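Long-range contacts in inosine-uridine nucleoside N-ribohydrolase (Xanthomonas oryzae pv. oryzae, PDB 4KL0), which binds calcium and probably hydrolyses the N-glycosidic bond of nucleosides, though its own substrate is not established: residues A[227-232]-A[315-320]; A[331-336]-A[359-364]. All blocks are in the same frame, centred on the assembly; numbering follows the deposited sequence.

Contact 1 of 2, residues A[227-232]-A[315-320]; sequences EAAYKA and NLYDPL. With CA (calcium ion), chain B.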
loop_
_atom_site.group_PDB
_atom_site.type_symbol
_atom_site.label_atom_id
_atom_site.label_comp_id
_atom_site.label_asym_id
_atom_site.label_seq_id
_atom_site.Cartn_x
_atom_site.Cartn_y
_atom_site.Cartn_z
ATOM N N GLU A 227 3.636 -6.198 11.726
ATOM C CA GLU A 227 4.903 -6.283 12.475
ATOM C C GLU A 227 6.151 -5.933 11.658
ATOM O O GLU A 227 7.163 -5.415 12.203
ATOM C CB GLU A 227 5.019 -7.672 13.128
ATOM C CG GLU A 227 3.988 -7.841 14.259
ATOM C CD GLU A 227 2.628 -8.322 13.763
ATOM O OE1 GLU A 227 2.510 -8.733 12.562
ATOM O OE2 GLU A 227 1.668 -8.300 14.583
ATOM N N ALA A 228 6.082 -6.190 10.352
ATOM C CA ALA A 228 7.163 -5.843 9.428
ATOM C C ALA A 228 7.294 -4.328 9.381
ATOM O O ALA A 228 8.394 -3.788 9.368
ATOM C CB ALA A 228 6.863 -6.399 8.044
ATOM N N ALA A 229 6.163 -3.613 9.358
ATOM C CA ALA A 229 6.257 -2.148 9.338
ATOM C C ALA A 229 6.791 -1.515 10.622
ATOM O O ALA A 229 7.505 -0.489 10.576
ATOM C CB ALA A 229 4.905 -1.502 8.969
ATOM N N TYR A 230 6.439 -2.096 11.783
ATOM C CA TYR A 230 6.876 -1.530 13.055
ATOM C C TYR A 230 8.396 -1.428 13.051
ATOM O O TYR A 230 8.996 -0.432 13.491
ATOM C CB TYR A 230 6.420 -2.419 14.237
ATOM C CG TYR A 230 4.921 -2.595 14.378
ATOM C CD1 TYR A 230 4.032 -1.707 13.822
ATOM C CD2 TYR A 230 4.388 -3.666 15.103
ATOM C CE1 TYR A 230 2.634 -1.876 13.977
ATOM C CE2 TYR A 230 3.009 -3.851 15.243
ATOM C CZ TYR A 230 2.145 -2.957 14.686
ATOM O OH TYR A 230 0.788 -3.151 14.874
ATOM N N LYS A 231 9.022 -2.460 12.518
ATOM C CA LYS A 231 10.464 -2.491 12.557
ATOM C C LYS A 231 11.123 -1.390 11.697
ATOM O O LYS A 231 12.209 -0.883 12.020
ATOM C CB LYS A 231 10.912 -3.865 12.122
ATOM C CG LYS A 231 12.391 -4.127 12.382
ATOM C CD LYS A 231 12.637 -5.613 12.396
ATOM C CE LYS A 231 14.012 -5.933 12.935
ATOM N NZ LYS A 231 14.505 -7.146 12.211
ATOM N N ALA A 232 10.457 -1.013 10.609
ATOM C CA ALA A 232 11.010 -0.033 9.668
ATOM C C ALA A 232 10.282 1.332 9.732
ATOM O O ALA A 232 10.244 2.079 8.741
ATOM C CB ALA A 232 10.951 -0.624 8.232
ATOM N N ASN A 315 4.370 4.247 10.975
ATOM C CA ASN A 315 4.412 3.043 10.131
ATOM C C ASN A 315 4.075 3.259 8.643
ATOM O O ASN A 315 3.157 4.060 8.329
ATOM C CB ASN A 315 3.471 2.011 10.721
ATOM C CG ASN A 315 3.896 1.597 12.105
ATOM O OD1 ASN A 315 5.102 1.544 12.416
ATOM N ND2 ASN A 315 2.917 1.273 12.948
ATOM N N LEU A 316 4.833 2.617 7.751
ATOM C CA LEU A 316 4.542 2.644 6.287
ATOM C C LEU A 316 4.206 1.228 5.757
ATOM O O LEU A 316 5.000 0.566 5.066
ATOM C CB LEU A 316 5.724 3.245 5.481
ATOM C CG LEU A 316 5.942 4.739 5.716
ATOM C CD1 LEU A 316 7.210 5.306 4.978
ATOM C CD2 LEU A 316 4.626 5.523 5.408
ATOM N N TYR A 317 2.992 0.761 6.005
ATOM C CA TYR A 317 2.697 -0.621 5.702
ATOM C C TYR A 317 2.652 -0.876 4.217
ATOM O O TYR A 317 3.220 -1.821 3.712
ATOM C CB TYR A 317 1.303 -0.999 6.251
ATOM C CG TYR A 317 1.097 -0.653 7.709
ATOM C CD1 TYR A 317 1.552 -1.499 8.703
ATOM C CD2 TYR A 317 0.422 0.512 8.068
ATOM C CE1 TYR A 317 1.358 -1.186 10.055
ATOM C CE2 TYR A 317 0.228 0.849 9.406
ATOM C CZ TYR A 317 0.698 -0.007 10.382
ATOM O OH TYR A 317 0.488 0.314 11.723
ATOM N N ASP A 318 1.962 -0.006 3.510
ATOM C CA ASP A 318 1.768 -0.264 2.101
ATOM C C ASP A 318 3.041 -0.054 1.247
ATOM O O ASP A 318 3.297 -0.833 0.301
ATOM C CB ASP A 318 0.605 0.586 1.580
ATOM C CG ASP A 318 -0.725 0.159 2.153
ATOM O OD1 ASP A 318 -0.831 -0.912 2.779
ATOM O OD2 ASP A 318 -1.739 0.865 1.959
ATOM N N PRO A 319 3.843 0.972 1.540
ATOM C CA PRO A 319 5.074 1.107 0.759
ATOM C C PRO A 319 5.977 -0.082 0.966
ATOM O O PRO A 319 6.591 -0.526 -0.003
ATOM C CB PRO A 319 5.725 2.328 1.397
ATOM C CG PRO A 319 4.570 3.172 1.764
ATOM C CD PRO A 319 3.545 2.196 2.316
ATOM N N LEU A 320 6.051 -0.610 2.181
ATOM C CA LEU A 320 6.872 -1.784 2.385
ATOM C C LEU A 320 6.342 -2.977 1.607
ATOM O O LEU A 320 7.114 -3.829 1.173
ATOM C CB LEU A 320 6.947 -2.134 3.871
ATOM C CG LEU A 320 7.840 -1.147 4.627
ATOM C CD1 LEU A 320 7.601 -1.302 6.170
ATOM C CD2 LEU A 320 9.323 -1.414 4.325
HETATM CA CA CA B . -4.114 0.783 2.130
HETATM O O HOH W 1 7.177 1.315 8.311
HETATM O O HOH W 2 -0.482 -1.245 13.667
HETATM O O HOH W 3 -3.133 -1.077 3.816
HETATM O O HOH W 4 -3.723 1.884 4.325
HETATM O O HOH W 5 -5.946 -0.215 3.675
#
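The methyl of Ala229 packs against the ring of Tyr317 where helix 226-231 meets the start of helix 317-325, with Ala229 CB 3.4 Å from Tyr317 CD1 and oblique to the ring. The small side chain suits this place, because the backbones come within 5.3 Å between the CA atoms of Ala229 and Tyr317. On its other flank Ala229 meets a leucine tip: Leu320 CD1 lies 3.5 Å from Ala229 CA and also touches the methyl of Ala232.

Farther out, three polar side chains gather. The Asn315 amide lies at the edge of the Tyr230 ring, the two planes 39° apart, with Asn315 ND2 3.3 Å from Tyr230 CD1. The amide nitrogen donates to its own segment's hydroxyl, Asn315 ND2 to Tyr317 OH at 2.9 Å, bent to 143° at the hydrogen. The two tyrosines cross obliquely, their hydroxyls joined through one water. A second water takes the N-H of Leu316, the N-cap residue (2.7 Å from Leu316 N), and donates to the carbonyl of Ala229, so both of these bridges between the segments are made by ordered waters, with no direct hydrogen bond across.

Next to Tyr317, Asp318 turns to the calcium, its OD2 2.4 Å from the ion, while OD1 accepts from a metal-bound water. Asp35, Asp42 and the carbonyl of Ile151 complete the protein ligands, an aspartate-rich calcium site characteristic of the nucleoside hydrolase fold.

Contact 2 of 2, residues A[331-336]-A[359-364]; sequences RLLFQP and EKARLL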
loop_
_atom_site.group_PDB
_atom_site.type_symbol
_atom_site.label_atom_id
_atom_site.label_comp_id
_atom_site.label_asym_id
_atom_site.label_seq_id
_atom_site.Cartn_x
_atom_site.Cartn_y
_atom_site.Cartn_z
ATOM N N ARG A 331 15.131 -8.214 -2.324
ATOM C CA ARG A 331 16.370 -8.919 -1.989
ATOM C C ARG A 331 17.302 -8.011 -1.198
ATOM O O ARG A 331 18.157 -8.468 -0.451
ATOM C CB ARG A 331 17.020 -9.529 -3.240
ATOM C CG ARG A 331 16.162 -10.680 -3.832
ATOM C CD ARG A 331 16.752 -11.266 -5.140
ATOM N NE ARG A 331 15.856 -12.237 -5.785
ATOM C CZ ARG A 331 15.565 -12.251 -7.092
ATOM N NH1 ARG A 331 16.101 -11.341 -7.911
ATOM N NH2 ARG A 331 14.738 -13.177 -7.585
ATOM N N LEU A 332 17.120 -6.712 -1.332
ATOM C CA LEU A 332 17.857 -5.755 -0.553
ATOM C C LEU A 332 17.441 -5.756 0.929
ATOM O O LEU A 332 18.279 -5.536 1.813
ATOM C CB LEU A 332 17.605 -4.368 -1.142
ATOM C CG LEU A 332 18.735 -3.371 -1.332
ATOM C CD1 LEU A 332 19.841 -3.995 -2.146
ATOM C CD2 LEU A 332 18.179 -2.107 -1.994
ATOM N N LEU A 333 16.145 -5.957 1.208
ATOM C CA LEU A 333 15.639 -5.625 2.538
ATOM C C LEU A 333 15.099 -6.809 3.321
ATOM O O LEU A 333 15.051 -6.747 4.560
ATOM C CB LEU A 333 14.501 -4.576 2.424
ATOM C CG LEU A 333 14.821 -3.270 1.685
ATOM C CD1 LEU A 333 13.527 -2.462 1.606
ATOM C CD2 LEU A 333 15.908 -2.455 2.380
ATOM N N PHE A 334 14.642 -7.844 2.626
ATOM C CA PHE A 334 13.822 -8.874 3.257
ATOM C C PHE A 334 14.324 -10.294 3.044
ATOM O O PHE A 334 14.971 -10.627 2.052
ATOM C CB PHE A 334 12.376 -8.846 2.746
ATOM C CG PHE A 334 11.729 -7.501 2.775
ATOM C CD1 PHE A 334 11.359 -6.906 3.961
ATOM C CD2 PHE A 334 11.396 -6.852 1.569
ATOM C CE1 PHE A 334 10.763 -5.652 3.951
ATOM C CE2 PHE A 334 10.740 -5.633 1.564
ATOM C CZ PHE A 334 10.449 -5.022 2.737
ATOM N N GLN A 335 13.978 -11.148 3.999
ATOM C CA GLN A 335 14.213 -12.570 3.870
ATOM C C GLN A 335 12.905 -13.265 4.268
ATOM O O GLN A 335 12.766 -13.705 5.420
ATOM C CB GLN A 335 15.320 -12.951 4.839
ATOM C CG GLN A 335 15.815 -14.349 4.766
ATOM C CD GLN A 335 16.881 -14.602 5.856
ATOM O OE1 GLN A 335 17.852 -13.830 5.984
ATOM N NE2 GLN A 335 16.672 -15.663 6.671
ATOM N N PRO A 336 11.923 -13.326 3.336
ATOM C CA PRO A 336 10.594 -13.891 3.614
ATOM C C PRO A 336 10.701 -15.323 4.123
ATOM O O PRO A 336 11.600 -16.072 3.726
ATOM C CB PRO A 336 9.914 -13.886 2.235
ATOM C CG PRO A 336 10.568 -12.709 1.527
ATOM C CD PRO A 336 12.029 -12.819 1.956
ATOM N N GLU A 359 17.073 -0.167 8.818
ATOM C CA GLU A 359 17.530 1.230 8.649
ATOM C C GLU A 359 17.727 1.503 7.162
ATOM O O GLU A 359 17.476 2.614 6.689
ATOM C CB GLU A 359 18.786 1.591 9.476
ATOM C CG GLU A 359 19.319 3.039 9.253
ATOM C CD GLU A 359 18.271 4.190 9.408
ATOM O OE1 GLU A 359 18.286 5.105 8.539
ATOM O OE2 GLU A 359 17.468 4.215 10.396
ATOM N N LYS A 360 18.119 0.471 6.416
ATOM C CA LYS A 360 18.203 0.611 4.973
ATOM C C LYS A 360 16.798 0.758 4.331
ATOM O O LYS A 360 16.633 1.517 3.396
ATOM C CB LYS A 360 18.958 -0.554 4.337
ATOM C CG LYS A 360 19.079 -0.436 2.804
ATOM C CD LYS A 360 20.425 -0.819 2.308
ATOM C CE LYS A 360 20.641 -2.291 2.249
ATOM N NZ LYS A 360 22.080 -2.537 1.869
ATOM N N ALA A 361 15.829 0.000 4.823
ATOM C CA ALA A 361 14.444 0.188 4.366
ATOM C C ALA A 361 13.974 1.618 4.606
ATOM O O ALA A 361 13.344 2.253 3.724
ATOM C CB ALA A 361 13.509 -0.835 5.047
ATOM N N ARG A 362 14.239 2.158 5.799
ATOM C CA ARG A 362 13.898 3.559 6.083
ATOM C C ARG A 362 14.561 4.533 5.098
ATOM O O ARG A 362 13.912 5.450 4.577
ATOM C CB ARG A 362 14.346 3.953 7.495
ATOM C CG ARG A 362 13.544 3.345 8.640
ATOM C CD ARG A 362 13.991 4.005 9.980
ATOM N NE ARG A 362 13.436 3.254 11.109
ATOM C CZ ARG A 362 14.083 2.300 11.778
ATOM N NH1 ARG A 362 15.346 1.981 11.451
ATOM N NH2 ARG A 362 13.470 1.674 12.787
ATOM N N LEU A 363 15.863 4.324 4.840
ATOM C CA LEU A 363 16.648 5.222 4.006
ATOM C C LEU A 363 16.206 5.106 2.528
ATOM O O LEU A 363 16.022 6.102 1.819
ATOM C CB LEU A 363 18.137 4.854 4.157
ATOM C CG LEU A 363 19.189 5.906 3.907
ATOM C CD1 LEU A 363 18.966 7.092 4.826
ATOM C CD2 LEU A 363 20.534 5.250 4.195
ATOM N N LEU A 364 15.971 3.885 2.085
ATOM C CA LEU A 364 15.426 3.657 0.733
ATOM C C LEU A 364 14.026 4.251 0.511
ATOM O O LEU A 364 13.765 4.882 -0.545
ATOM C CB LEU A 364 15.452 2.185 0.377
ATOM C CG LEU A 364 15.007 1.910 -1.052
ATOM C CD1 LEU A 364 15.999 2.553 -2.046
ATOM C CD2 LEU A 364 14.911 0.433 -1.257
#
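Leu333 does the close packing here, laying both its methyls against the helical backbone at Ala361. Its CG stands anti to the carbonyl carbon (chi1 -55°), which brings Leu333 CD2 to 3.5 Å from Ala361 N and Leu333 CD1 to 3.8 Å from Ala361 CB. An alanine fits because a single methyl lets the branched leucine settle on the helix surface, the CA atoms of Leu333 and Ala361 being 6.2 Å apart. Leu364, one turn after Lys360, adds a looser apolar flank, with Leu364 CD2 4.2 Å from Leu332 CD2.

Toward the partly exposed side the packing thins and a long chain takes over. Lys360 leaves its helix with CG anti to the backbone N (chi1 180°), passes its CG 3.8 Å from Leu333 CD2, then bends at chi2 and chi3. Its chain crosses Leu332 at about a right angle, with Lys360 CE 4.2 Å from Leu332 CG. Lysine suits this margin: its methylenes extend the apolar surface while its ammonium group reaches a salt bridge with Glu18 of helix 10-20. On the face turned from helix 327-333, Arg362 NH1 pairs with Glu359 OE2 at 3.3 Å, from above the carboxylate plane.

Helix 327-333 ends at this contact, and Phe334, its ring face under Leu333 CB, packs on helix 317-325 and strand 347-350. Helix 10-20 lies along the margin of both segments, touched by Leu332 and by Lys360. The chain after helix 327-333 runs on into strand 337-338, antiparallel to 347-350 at the edge of the sheet.

Both contacts are largely buried, their centres 11 Å apart on the same side of the chain's centre, yet contact 1 lies deeper, about 10 Å from that centre against 16 Å for contact 2. They share no helix, but helices 317-325 and 327-333 follow each other in the chain, and the two contacts touch where Ala232 meets Ala361 and Leu320 meets Phe334. Contact 1 mixes small apolar groups with tyrosines, an amide and bridging waters beside the calcium site. Contact 2, away from the calcium site, is aliphatic between its segments; Lys360 pairs with Glu18 outside the two segments, and Arg362 with Glu359 on its own helix.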